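Local structure of agmatinase (4DZ4) at residues Y10-I15 and A30-F35; M36-T41 and L96-Y101; Y140-L145 and T181-A186; L157-F162 and G190-K195. The protein probably catalyses the manganese-dependent hydrolysis of agmatine to putrescine and urea, as a member of the arginase family. All blocks are in the same frame, centred on the assembly; numbering follows the deposited sequence.

Interaction 1. Residues Y10-I15 and A30-F35; sequences YGDGAI and AGVLSF
Asp12 and Val32 carry this contact, with Ala14, Ile15, Gly31 and Ser34 around them. Two N-terminal loop pieces meet here, one of them turning into the short helix 13-16. The backbone N of Val32 donates to Asp12 OD1 at 2.8 Å. The bond is bent, 130° at the hydrogen, and the donor reaches OD1 nearly in line with its C-O bond. Gly31 CA touches the same oxygen at 3.2 Å. The Val32 side chain can be followed from CB outward. CB is near both Asp12 OD1 and Ala14 CB. From there the branches part. CG1, anti to the backbone N (chi1 174°), packs on Ala14 CB at 3.9 Å. CG2 sits beside the backbone N. It meets Asp12 OD1 at 3.4 Å and the CD1 of Ile15 at 3.9 Å. Ile15 crosses Val32 at about a right angle, and its CG1 and CG2 also lie against CG2 of Val32. Further along, Ser34 OG touches Ala14 CB at 3.2 Å, while its hydrogen bond goes to Arg38 O. Water 1 gives a second polar link: it accepts from Ala14 N and donates to Val32 O, each at 3.0 Å. Tyr40 of the second subunit packs on both Ile15 and Val32. The Asp12 carboxylate is therefore divided. OD1 serves the loop of its own chain, and OD2 forms a salt bridge with Arg42 and accepts a hydrogen bond from Asp103 N, both of the second subunit. This buried acid probably stays ionised, and it ties the N-terminal loop of one subunit to the next.

Interaction 2. Residues M36-T41 and L96-Y101; sequences MRRNYT and LAVIDY
Tyr40 and Asp100 form the centre of a short parallel strand pairing at the edge of the sheet. The backbone is tight here. Asp100 N donates to Asn39 O at 2.9 Å, and Thr41 N donates to Asp100 O at 3.1 Å. Both bonds are fairly straight, at 160° and 157°. Tyr40 CA adds a CA-H...O contact to Asp100 O. The two side chains lie side by side and point the same way. Tyr40 CE1 comes 3.6 Å from Asp100 CG, with the ring and carboxylate planes 55° apart. Asp100 O lies at the edge of the ring, in its plane. Thr41 and Ile99 cross at about a right angle, and Thr41 CG2 packs on both CD1 and CG2 of Ile99. Toward Leu96 the two segments part and water fills in. Arg38 lays its CB and CG against Val98 O, with CG 3.9 Å from Val98 CG1. Water 3 accepts from Asn39 N and donates to Val98 O at 2.6 Å. Water 2 accepts from Val98 N. Both waters take only weak bonds from Arg38 NH1, which also binds Gly22 O. Direct strand bonds thus give way to bridging water. At the tight end, Asp100 OD2 holds a salt bridge with Arg74 and a bond from Phe35 N, which would favour a charged carboxylate beside the Tyr40 ring.

Interaction 3. Residues Y140-L145 and T181-A186; sequences YITYPL and TMFYKA
Tyr143 and Met182 bring the first turns of helices 142-153 and 182-188 together, with their CA atoms 5.8 Å apart. Side chains make most of the contact. Tyr143 CB presses on Met182 CB at 3.5 Å, and the two side chains run antiparallel alongside one another. The Tyr143 ring, its CG anti to the backbone N (chi1 176°), reaches on to the next turn of the other helix. There Lys185 CB sits over one face, 4.2 Å from the ring centroid and offset toward the rim, a CH-pi contact. Ala186 CB approaches CD1 of the same ring at 4.2 Å. The polar ends lead elsewhere: Tyr143 OH bonds Asp189, and Lys185 NZ bonds Ser176 OG and Pro174 O. Met182 bends at chi2 (-73°). Its SD lies 3.9 Å from Tyr140 CA, and its CE stands 3.5 Å above the centre of the Phe183 ring. Thr142 CG2 meets that ring at its edge, in plane, at 3.6 Å from CZ. Phe183 also packs edge-to-face on His161 and on the manganese ligand His139. Met182 touches His139 and Asp167, both of which bind manganese, so the contact backs onto the metal centre. Behind it, Thr142 bonds Asp287 of strand 282-289 and packs on Tyr242 of strand 240-246. Tyr140 and Tyr143 both touch Lys115 of helix 114-126.

Interaction 4. Residues L157-F162 and G190-K195; sequences LSLIHF and GLIDPK
Leu157 and Ile192 form a single backbone bridge that joins the loop after helix 182-188 to the chain entering strand 158-162 of the arginase-fold parallel sheet. Two hydrogen bonds on Leu157 make it. Its N donates to Leu191 O at 2.8 Å in an almost straight bond (177°). Its O accepts from Asp193 N at 2.9 Å. Ile192 CA also touches Leu157 O, at 3.1 Å, as a CA-H...O contact. Beside the bridge, Leu157 CB and CG rest against Leu191 O. Two residues along the strand, Leu159 packs on Ile192. Leu159 CB meets Ile192 CG2, and the CD2 methyl meets CD1. The next shell holds these parts in place. Gly190, with positive phi, ends helix 182-188 in a Schellman motif and turns the chain toward the strand. Leu191 plugs against Tyr143, Ile147 and Ala150 of helix 142-153. Ile192 leans on Ala186 and Val187 of helix 182-188. Leu159 reaches Phe183 of the same helix and Thr244 of strand 240-246. Further up the strand, His161 bonds the manganese ligand Asp163 through NE2 and Gln199 through ND1, so it is a second-shell residue of the metal site. At the other end of the contact, Asp193 OD1 accepts a weak bond from Lys195 N, at 3.2 Å and 123°.

How the interactions relate
From the N terminus, interaction 1 closes the first loop, bringing 30-35 back to 10-15. Interaction 2 follows in series: the chain runs on into strand 39-40, which later pairs with 98-103. The two touch where Ala30 O meets Arg37 NH1 and where Val32 packs on Tyr40 of its own chain, and both reach the second subunit. Interactions 3 and 4 lie on the opposite side of the chain's centre and cross, their segments alternating. Along the chain, strand 158-162 comes between the two helices of interaction 3. The centres of interactions 3 and 4 are about 11 Å apart, and Phe183 and Leu191 join them. Interactions 2 and 4 share one sheet, centres about 28 Å apart.

Interaction 1. Residues Y10-I15 and A30-F35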
loop_
_atom_site.group_PDB
_atom_site.type_symbol
_atom_site.label_atom_id
_atom_site.label_comp_id
_atom_site.label_asym_id
_atom_site.label_seq_id
_atom_site.Cartn_x
_atom_site.Cartn_y
_atom_site.Cartn_z
ATOM N N TYR B 10 5.973 29.924 17.111
ATOM C CA TYR B 10 6.492 29.006 16.122
ATOM C C TYR B 10 5.992 27.631 16.503
ATOM O O TYR B 10 6.468 27.051 17.472
ATOM C CB TYR B 10 8.025 29.043 16.112
ATOM C CG TYR B 10 8.575 30.304 15.494
ATOM C CD1 TYR B 10 8.680 30.430 14.111
ATOM C CD2 TYR B 10 8.983 31.364 16.277
ATOM C CE1 TYR B 10 9.165 31.587 13.523
ATOM C CE2 TYR B 10 9.474 32.535 15.696
ATOM C CZ TYR B 10 9.554 32.635 14.321
ATOM O OH TYR B 10 10.046 33.777 13.714
ATOM N N GLY B 11 5.009 27.127 15.753
ATOM C CA GLY B 11 4.525 25.764 15.973
ATOM C C GLY B 11 3.331 25.671 16.904
ATOM O O GLY B 11 3.225 26.424 17.880
ATOM N N ASP B 12 2.428 24.747 16.598
ATOM C CA ASP B 12 1.316 24.366 17.488
ATOM C C ASP B 12 0.363 25.523 17.745
ATOM O O ASP B 12 -0.163 25.677 18.836
ATOM C CB ASP B 12 1.853 23.777 18.807
ATOM C CG ASP B 12 2.581 22.480 18.587
ATOM O OD1 ASP B 12 2.040 21.652 17.840
ATOM O OD2 ASP B 12 3.661 22.288 19.183
ATOM N N GLY B 13 0.132 26.323 16.712
ATOM C CA GLY B 13 -0.813 27.445 16.801
ATOM C C GLY B 13 -2.222 27.053 17.243
ATOM O O GLY B 13 -2.855 27.818 17.954
ATOM N N ALA B 14 -2.690 25.857 16.857
ATOM C CA ALA B 14 -4.028 25.379 17.197
ATOM C C ALA B 14 -4.303 25.349 18.708
ATOM O O ALA B 14 -5.463 25.430 19.148
ATOM C CB ALA B 14 -4.243 23.991 16.582
ATOM N N ILE B 15 -3.246 25.238 19.507
ATOM C CA ILE B 15 -3.386 25.134 20.952
ATOM C C ILE B 15 -2.750 26.317 21.695
ATOM O O ILE B 15 -2.898 26.418 22.904
ATOM C CB ILE B 15 -2.856 23.766 21.508
ATOM C CG1 ILE B 15 -1.332 23.586 21.282
ATOM C CG2 ILE B 15 -3.705 22.612 20.927
ATOM C CD1 ILE B 15 -0.674 22.441 22.071
ATOM N N ALA B 30 4.781 18.770 11.084
ATOM C CA ALA B 30 4.624 18.622 12.534
ATOM C C ALA B 30 3.492 19.527 13.013
ATOM O O ALA B 30 2.749 20.099 12.199
ATOM C CB ALA B 30 5.940 18.950 13.244
ATOM N N GLY B 31 3.363 19.671 14.326
ATOM C CA GLY B 31 2.383 20.604 14.877
ATOM C C GLY B 31 0.988 20.031 15.047
ATOM O O GLY B 31 0.606 19.084 14.357
ATOM N N VAL B 32 0.194 20.620 15.948
ATOM C CA VAL B 32 -1.159 20.070 16.225
ATOM C C VAL B 32 -2.010 20.097 14.949
ATOM O O VAL B 32 -2.042 21.091 14.228
ATOM C CB VAL B 32 -1.859 20.800 17.373
ATOM C CG1 VAL B 32 -3.302 20.303 17.508
ATOM C CG2 VAL B 32 -1.105 20.592 18.681
ATOM N N LEU B 33 -2.647 18.958 14.653
ATOM C CA LEU B 33 -3.332 18.759 13.372
ATOM C C LEU B 33 -4.844 19.072 13.443
ATOM O O LEU B 33 -5.684 18.225 13.117
ATOM C CB LEU B 33 -3.122 17.303 12.891
ATOM C CG LEU B 33 -1.667 16.850 12.681
ATOM C CD1 LEU B 33 -1.577 15.332 12.475
ATOM C CD2 LEU B 33 -0.987 17.610 11.526
ATOM N N SER B 34 -5.203 20.300 13.826
ATOM C CA SER B 34 -6.601 20.741 13.648
ATOM C C SER B 34 -6.796 21.163 12.190
ATOM O O SER B 34 -5.822 21.298 11.441
ATOM C CB SER B 34 -6.896 21.932 14.559
ATOM O OG SER B 34 -6.041 22.992 14.157
ATOM N N PHE B 35 -8.040 21.349 11.763
ATOM C CA PHE B 35 -8.256 21.690 10.376
ATOM C C PHE B 35 -7.658 23.053 10.031
ATOM O O PHE B 35 -8.012 24.057 10.630
ATOM C CB PHE B 35 -9.734 21.660 9.957
ATOM C CG PHE B 35 -9.905 21.945 8.495
ATOM C CD1 PHE B 35 -9.664 20.933 7.547
ATOM C CD2 PHE B 35 -10.201 23.241 8.055
ATOM C CE1 PHE B 35 -9.757 21.223 6.189
ATOM C CE2 PHE B 35 -10.304 23.535 6.701
ATOM C CZ PHE B 35 -10.073 22.526 5.761
HETATM O O HOH W 1 -1.199 23.758 15.279
#

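Interaction 2. Residues M36-T41 and L96-Y101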
loop_
_atom_site.group_PDB
_atom_site.type_symbol
_atom_site.label_atom_id
_atom_site.label_comp_id
_atom_site.label_asym_id
_atom_site.label_seq_id
_atom_site.Cartn_x
_atom_site.Cartn_y
_atom_site.Cartn_z
ATOM N N MET B 36 -6.753 23.070 9.061
ATOM C CA MET B 36 -6.014 24.285 8.666
ATOM C C MET B 36 -5.433 25.006 9.881
ATOM O O MET B 36 -5.328 26.245 9.911
ATOM C CB MET B 36 -6.866 25.220 7.763
ATOM C CG MET B 36 -6.910 24.699 6.334
ATOM S SD MET B 36 -7.855 25.741 5.239
ATOM C CE MET B 36 -6.630 27.009 4.886
ATOM N N ARG B 37 -5.027 24.216 10.875
ATOM C CA ARG B 37 -4.377 24.723 12.106
ATOM C C ARG B 37 -5.216 25.670 12.946
ATOM O O ARG B 37 -4.662 26.367 13.790
ATOM C CB ARG B 37 -3.023 25.420 11.815
ATOM C CG ARG B 37 -2.111 24.664 10.848
ATOM C CD ARG B 37 -1.677 23.318 11.408
ATOM N NE ARG B 37 -0.549 22.847 10.598
ATOM C CZ ARG B 37 0.280 21.871 10.950
ATOM N NH1 ARG B 37 0.092 21.204 12.081
ATOM N NH2 ARG B 37 1.310 21.572 10.162
ATOM N N ARG B 38 -6.519 25.725 12.699
ATOM C CA ARG B 38 -7.386 26.631 13.431
ATOM C C ARG B 38 -7.490 26.272 14.925
ATOM O O ARG B 38 -7.249 25.120 15.340
ATOM C CB ARG B 38 -8.773 26.738 12.758
ATOM C CG ARG B 38 -8.766 27.339 11.351
ATOM C CD ARG B 38 -7.614 28.333 11.099
ATOM N NE ARG B 38 -7.662 29.491 11.960
ATOM C CZ ARG B 38 -6.624 30.297 12.198
ATOM N NH1 ARG B 38 -6.802 31.310 12.998
ATOM N NH2 ARG B 38 -5.409 30.066 11.677
ATOM N N ASN B 39 -7.804 27.272 15.750
ATOM C CA ASN B 39 -7.857 27.014 17.192
ATOM C C ASN B 39 -8.786 25.853 17.521
ATOM O O ASN B 39 -9.939 25.841 17.085
ATOM C CB ASN B 39 -8.389 28.223 17.948
ATOM C CG ASN B 39 -7.454 29.413 17.890
ATOM O OD1 ASN B 39 -6.454 29.413 17.188
ATOM N ND2 ASN B 39 -7.783 30.444 18.661
ATOM N N TYR B 40 -8.284 24.897 18.303
ATOM C CA TYR B 40 -9.147 23.894 18.935
ATOM C C TYR B 40 -9.868 24.496 20.129
ATOM O O TYR B 40 -9.236 24.856 21.138
ATOM C CB TYR B 40 -8.304 22.727 19.453
ATOM C CG TYR B 40 -8.115 21.556 18.512
ATOM C CD1 TYR B 40 -9.172 21.056 17.722
ATOM C CD2 TYR B 40 -6.886 20.895 18.465
ATOM C CE1 TYR B 40 -8.970 19.965 16.882
ATOM C CE2 TYR B 40 -6.692 19.768 17.653
ATOM C CZ TYR B 40 -7.730 19.318 16.880
ATOM O OH TYR B 40 -7.525 18.219 16.088
ATOM N N THR B 41 -11.183 24.572 20.045
ATOM C CA THR B 41 -11.982 25.157 21.145
ATOM C C THR B 41 -13.454 24.837 20.963
ATOM O O THR B 41 -13.899 24.649 19.839
ATOM C CB THR B 41 -11.819 26.695 21.252
ATOM O OG1 THR B 41 -12.506 27.181 22.418
ATOM C CG2 THR B 41 -12.364 27.417 19.979
ATOM N N LEU B 96 -11.668 36.384 9.040
ATOM C CA LEU B 96 -12.707 35.384 9.242
ATOM C C LEU B 96 -12.278 34.490 10.402
ATOM O O LEU B 96 -11.210 33.870 10.355
ATOM C CB LEU B 96 -12.904 34.496 7.991
ATOM C CG LEU B 96 -14.066 33.483 8.012
ATOM C CD1 LEU B 96 -15.426 34.131 7.821
ATOM C CD2 LEU B 96 -13.867 32.397 6.940
ATOM N N ALA B 97 -13.138 34.422 11.416
ATOM C CA ALA B 97 -12.863 33.706 12.669
ATOM C C ALA B 97 -13.381 32.269 12.514
ATOM O O ALA B 97 -14.581 32.029 12.485
ATOM C CB ALA B 97 -13.545 34.423 13.832
ATOM N N VAL B 98 -12.436 31.346 12.379
ATOM C CA VAL B 98 -12.719 29.925 12.119
ATOM C C VAL B 98 -12.057 29.103 13.203
ATOM O O VAL B 98 -10.865 29.302 13.473
ATOM C CB VAL B 98 -12.158 29.492 10.752
ATOM C CG1 VAL B 98 -12.531 28.028 10.438
ATOM C CG2 VAL B 98 -12.666 30.396 9.646
ATOM N N ILE B 99 -12.808 28.183 13.814
ATOM C CA ILE B 99 -12.247 27.286 14.821
ATOM C C ILE B 99 -12.482 25.834 14.413
ATOM O O ILE B 99 -13.322 25.544 13.533
ATOM C CB ILE B 99 -12.845 27.525 16.221
ATOM C CG1 ILE B 99 -14.356 27.136 16.216
ATOM C CG2 ILE B 99 -12.577 28.976 16.624
ATOM C CD1 ILE B 99 -15.053 26.998 17.569
ATOM N N ASP B 100 -11.720 24.941 15.039
ATOM C CA ASP B 100 -11.993 23.499 14.943
ATOM C C ASP B 100 -12.559 23.076 16.318
ATOM O O ASP B 100 -11.879 23.111 17.345
ATOM C CB ASP B 100 -10.707 22.743 14.547
ATOM C CG ASP B 100 -10.959 21.276 14.205
ATOM O OD1 ASP B 100 -11.931 20.712 14.734
ATOM O OD2 ASP B 100 -10.160 20.699 13.430
ATOM N N TYR B 101 -13.821 22.677 16.293
ATOM C CA TYR B 101 -14.614 22.298 17.458
ATOM C C TYR B 101 -14.207 20.905 17.951
ATOM O O TYR B 101 -14.546 20.505 19.067
ATOM C CB TYR B 101 -16.078 22.283 16.991
ATOM C CG TYR B 101 -17.174 21.918 18.013
ATOM C CD1 TYR B 101 -17.956 22.887 18.607
ATOM C CD2 TYR B 101 -17.436 20.577 18.322
ATOM C CE1 TYR B 101 -18.973 22.532 19.514
ATOM C CE2 TYR B 101 -18.415 20.215 19.237
ATOM C CZ TYR B 101 -19.189 21.183 19.816
ATOM O OH TYR B 101 -20.174 20.786 20.731
HETATM O O HOH W 2 -9.671 32.246 12.200
HETATM O O HOH W 3 -8.865 29.893 14.994
#

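Interaction 3. Residues Y140-L145 and T181-A186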
loop_
_atom_site.group_PDB
_atom_site.type_symbol
_atom_site.label_atom_id
_atom_site.label_comp_id
_atom_site.label_asym_id
_atom_site.label_seq_id
_atom_site.Cartn_x
_atom_site.Cartn_y
_atom_site.Cartn_z
ATOM N N TYR B 140 -24.936 10.049 5.282
ATOM C CA TYR B 140 -26.134 10.105 6.123
ATOM C C TYR B 140 -26.107 11.350 7.020
ATOM O O TYR B 140 -27.167 11.928 7.323
ATOM C CB TYR B 140 -26.272 8.850 6.991
ATOM C CG TYR B 140 -27.459 8.972 7.923
ATOM C CD1 TYR B 140 -28.737 8.648 7.488
ATOM C CD2 TYR B 140 -27.294 9.462 9.231
ATOM C CE1 TYR B 140 -29.835 8.792 8.333
ATOM C CE2 TYR B 140 -28.381 9.622 10.080
ATOM C CZ TYR B 140 -29.647 9.264 9.622
ATOM O OH TYR B 140 -30.746 9.409 10.453
ATOM N N ILE B 141 -24.909 11.768 7.445
ATOM C CA ILE B 141 -24.832 12.899 8.410
ATOM C C ILE B 141 -25.546 14.155 7.913
ATOM O O ILE B 141 -26.030 14.971 8.718
ATOM C CB ILE B 141 -23.375 13.232 8.837
ATOM C CG1 ILE B 141 -22.588 13.931 7.700
ATOM C CG2 ILE B 141 -22.675 11.960 9.376
ATOM C CD1 ILE B 141 -21.207 14.456 8.110
ATOM N N THR B 142 -25.620 14.327 6.593
ATOM C CA THR B 142 -26.209 15.542 6.043
ATOM C C THR B 142 -27.716 15.693 6.345
ATOM O O THR B 142 -28.231 16.823 6.458
ATOM C CB THR B 142 -25.933 15.632 4.546
ATOM O OG1 THR B 142 -24.517 15.526 4.334
ATOM C CG2 THR B 142 -26.437 16.989 3.975
ATOM N N TYR B 143 -28.398 14.566 6.523
ATOM C CA TYR B 143 -29.815 14.609 6.858
ATOM C C TYR B 143 -30.054 15.267 8.234
ATOM O O TYR B 143 -30.747 16.276 8.313
ATOM C CB TYR B 143 -30.423 13.195 6.728
ATOM C CG TYR B 143 -31.856 13.071 7.144
ATOM C CD1 TYR B 143 -32.839 13.980 6.688
ATOM C CD2 TYR B 143 -32.264 12.009 7.965
ATOM C CE1 TYR B 143 -34.166 13.852 7.082
ATOM C CE2 TYR B 143 -33.590 11.889 8.383
ATOM C CZ TYR B 143 -34.537 12.805 7.905
ATOM O OH TYR B 143 -35.840 12.653 8.296
ATOM N N PRO B 144 -29.451 14.743 9.326
ATOM C CA PRO B 144 -29.688 15.489 10.571
ATOM C C PRO B 144 -29.105 16.907 10.564
ATOM O O PRO B 144 -29.649 17.810 11.217
ATOM C CB PRO B 144 -28.989 14.632 11.657
ATOM C CG PRO B 144 -28.166 13.610 10.889
ATOM C CD PRO B 144 -28.903 13.403 9.590
ATOM N N LEU B 145 -28.042 17.130 9.782
ATOM C CA LEU B 145 -27.502 18.484 9.664
ATOM C C LEU B 145 -28.531 19.398 9.009
ATOM O O LEU B 145 -28.726 20.531 9.469
ATOM C CB LEU B 145 -26.182 18.492 8.869
ATOM C CG LEU B 145 -24.969 17.843 9.577
ATOM C CD1 LEU B 145 -23.753 17.860 8.651
ATOM C CD2 LEU B 145 -24.625 18.530 10.912
ATOM N N THR B 181 -30.277 6.975 1.069
ATOM C CA THR B 181 -31.726 7.270 1.023
ATOM C C THR B 181 -32.099 8.487 1.875
ATOM O O THR B 181 -33.289 8.844 1.960
ATOM C CB THR B 181 -32.588 6.072 1.461
ATOM O OG1 THR B 181 -32.340 5.792 2.843
ATOM C CG2 THR B 181 -32.255 4.802 0.646
ATOM N N MET B 182 -31.112 9.122 2.496
ATOM C CA MET B 182 -31.436 10.239 3.419
ATOM C C MET B 182 -31.942 11.514 2.720
ATOM O O MET B 182 -32.649 12.328 3.344
ATOM C CB MET B 182 -30.301 10.531 4.413
ATOM C CG MET B 182 -29.103 11.325 3.875
ATOM S SD MET B 182 -28.153 10.241 2.815
ATOM C CE MET B 182 -27.279 11.497 1.862
ATOM N N PHE B 183 -31.633 11.680 1.434
ATOM C CA PHE B 183 -32.223 12.836 0.717
ATOM C C PHE B 183 -33.616 12.575 0.169
ATOM O O PHE B 183 -34.345 13.531 -0.113
ATOM C CB PHE B 183 -31.295 13.451 -0.364
ATOM C CG PHE B 183 -29.982 14.002 0.185
ATOM C CD1 PHE B 183 -29.886 14.474 1.498
ATOM C CD2 PHE B 183 -28.858 14.079 -0.619
ATOM C CE1 PHE B 183 -28.693 14.977 2.009
ATOM C CE2 PHE B 183 -27.657 14.577 -0.114
ATOM C CZ PHE B 183 -27.562 15.025 1.199
ATOM N N TYR B 184 -33.978 11.303 -0.005
ATOM C CA TYR B 184 -35.385 10.961 -0.170
ATOM C C TYR B 184 -36.146 11.446 1.068
ATOM O O TYR B 184 -37.189 12.091 0.948
ATOM C CB TYR B 184 -35.553 9.451 -0.360
ATOM C CG TYR B 184 -36.985 8.948 -0.447
ATOM C CD1 TYR B 184 -37.699 8.972 -1.662
ATOM C CD2 TYR B 184 -37.626 8.412 0.688
ATOM C CE1 TYR B 184 -38.999 8.474 -1.722
ATOM C CE2 TYR B 184 -38.927 7.945 0.632
ATOM C CZ TYR B 184 -39.609 7.979 -0.571
ATOM O OH TYR B 184 -40.881 7.474 -0.618
ATOM N N LYS B 185 -35.620 11.122 2.256
ATOM C CA LYS B 185 -36.297 11.540 3.492
ATOM C C LYS B 185 -36.328 13.063 3.602
ATOM O O LYS B 185 -37.352 13.628 3.973
ATOM C CB LYS B 185 -35.614 10.895 4.709
ATOM C CG LYS B 185 -35.630 9.363 4.612
ATOM C CD LYS B 185 -34.860 8.739 5.775
ATOM C CE LYS B 185 -34.731 7.228 5.584
ATOM N NZ LYS B 185 -33.918 6.688 6.729
ATOM N N ALA B 186 -35.221 13.723 3.262
ATOM C CA ALA B 186 -35.132 15.193 3.303
ATOM C C ALA B 186 -36.191 15.837 2.382
ATOM O O ALA B 186 -36.833 16.802 2.764
ATOM C CB ALA B 186 -33.735 15.671 2.926
#

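Interaction 4. Residues L157-F162 and G190-K195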
loop_
_atom_site.group_PDB
_atom_site.type_symbol
_atom_site.label_atom_id
_atom_site.label_comp_id
_atom_site.label_asym_id
_atom_site.label_seq_id
_atom_site.Cartn_x
_atom_site.Cartn_y
_atom_site.Cartn_z
ATOM N N LEU B 157 -34.937 24.442 2.078
ATOM C CA LEU B 157 -33.624 24.957 1.695
ATOM C C LEU B 157 -33.275 24.524 0.281
ATOM O O LEU B 157 -33.796 23.525 -0.203
ATOM C CB LEU B 157 -32.549 24.417 2.651
ATOM C CG LEU B 157 -32.774 24.784 4.119
ATOM C CD1 LEU B 157 -31.858 23.968 5.024
ATOM C CD2 LEU B 157 -32.569 26.276 4.317
ATOM N N SER B 158 -32.393 25.274 -0.369
ATOM C CA SER B 158 -31.797 24.823 -1.622
ATOM C C SER B 158 -30.612 23.931 -1.306
ATOM O O SER B 158 -29.754 24.289 -0.473
ATOM C CB SER B 158 -31.336 26.020 -2.450
ATOM O OG SER B 158 -32.444 26.589 -3.104
ATOM N N LEU B 159 -30.568 22.757 -1.937
ATOM C CA LEU B 159 -29.407 21.881 -1.774
ATOM C C LEU B 159 -28.520 21.950 -3.011
ATOM O O LEU B 159 -29.005 21.855 -4.154
ATOM C CB LEU B 159 -29.831 20.438 -1.519
ATOM C CG LEU B 159 -28.706 19.494 -1.061
ATOM C CD1 LEU B 159 -28.283 19.812 0.374
ATOM C CD2 LEU B 159 -29.182 18.045 -1.174
ATOM N N ILE B 160 -27.233 22.142 -2.776
ATOM C CA ILE B 160 -26.237 22.043 -3.859
ATOM C C ILE B 160 -25.409 20.808 -3.509
ATOM O O ILE B 160 -24.665 20.800 -2.545
ATOM C CB ILE B 160 -25.333 23.289 -3.966
ATOM C CG1 ILE B 160 -26.169 24.557 -4.231
ATOM C CG2 ILE B 160 -24.306 23.055 -5.089
ATOM C CD1 ILE B 160 -25.350 25.841 -4.164
ATOM N N HIS B 161 -25.539 19.771 -4.322
ATOM C CA HIS B 161 -25.093 18.415 -3.936
ATOM C C HIS B 161 -24.147 17.852 -4.972
ATOM O O HIS B 161 -24.546 17.646 -6.114
ATOM C CB HIS B 161 -26.366 17.593 -3.773
ATOM C CG HIS B 161 -26.163 16.113 -3.534
ATOM N ND1 HIS B 161 -27.163 15.220 -3.761
ATOM C CD2 HIS B 161 -25.094 15.386 -3.039
ATOM C CE1 HIS B 161 -26.741 13.979 -3.450
ATOM N NE2 HIS B 161 -25.484 14.069 -3.011
ATOM N N PHE B 162 -22.875 17.694 -4.599
ATOM C CA PHE B 162 -21.869 17.138 -5.510
ATOM C C PHE B 162 -21.715 15.655 -5.151
ATOM O O PHE B 162 -21.431 15.340 -3.988
ATOM C CB PHE B 162 -20.527 17.844 -5.323
ATOM C CG PHE B 162 -20.504 19.267 -5.792
ATOM C CD1 PHE B 162 -19.966 19.601 -7.040
ATOM C CD2 PHE B 162 -20.985 20.288 -4.970
ATOM C CE1 PHE B 162 -19.935 20.923 -7.494
ATOM C CE2 PHE B 162 -20.928 21.625 -5.399
ATOM C CZ PHE B 162 -20.405 21.942 -6.652
ATOM N N GLY B 190 -39.860 17.877 3.470
ATOM C CA GLY B 190 -39.901 19.281 3.021
ATOM C C GLY B 190 -38.700 20.120 3.459
ATOM O O GLY B 190 -38.790 21.362 3.486
ATOM N N LEU B 191 -37.568 19.461 3.753
ATOM C CA LEU B 191 -36.347 20.162 4.163
ATOM C C LEU B 191 -35.695 20.866 3.004
ATOM O O LEU B 191 -35.045 21.898 3.194
ATOM C CB LEU B 191 -35.318 19.209 4.802
ATOM C CG LEU B 191 -35.754 18.567 6.120
ATOM C CD1 LEU B 191 -34.661 17.645 6.624
ATOM C CD2 LEU B 191 -36.080 19.634 7.161
ATOM N N ILE B 192 -35.810 20.279 1.822
ATOM C CA ILE B 192 -35.189 20.845 0.629
ATOM C C ILE B 192 -36.186 20.968 -0.509
ATOM O O ILE B 192 -37.113 20.177 -0.606
ATOM C CB ILE B 192 -33.947 20.058 0.170
ATOM C CG1 ILE B 192 -34.321 18.633 -0.241
ATOM C CG2 ILE B 192 -32.852 20.097 1.242
ATOM C CD1 ILE B 192 -33.118 17.738 -0.509
ATOM N N ASP B 193 -35.987 21.979 -1.353
ATOM C CA ASP B 193 -36.904 22.264 -2.442
ATOM C C ASP B 193 -36.287 21.698 -3.704
ATOM O O ASP B 193 -35.284 22.246 -4.190
ATOM C CB ASP B 193 -37.060 23.778 -2.587
ATOM C CG ASP B 193 -37.927 24.178 -3.776
ATOM O OD1 ASP B 193 -38.346 23.329 -4.579
ATOM O OD2 ASP B 193 -38.211 25.378 -3.909
ATOM N N PRO B 194 -36.900 20.638 -4.267
ATOM C CA PRO B 194 -36.220 19.991 -5.409
ATOM C C PRO B 194 -36.035 20.884 -6.621
ATOM O O PRO B 194 -34.962 20.843 -7.232
ATOM C CB PRO B 194 -37.118 18.791 -5.745
ATOM C CG PRO B 194 -37.934 18.559 -4.506
ATOM C CD PRO B 194 -38.141 19.924 -3.892
ATOM N N LYS B 195 -37.048 21.704 -6.954
ATOM C CA LYS B 195 -36.947 22.605 -8.105
ATOM C C LYS B 195 -35.816 23.653 -7.978
ATOM O O LYS B 195 -35.288 24.121 -8.995
ATOM C CB LYS B 195 -38.304 23.284 -8.384
#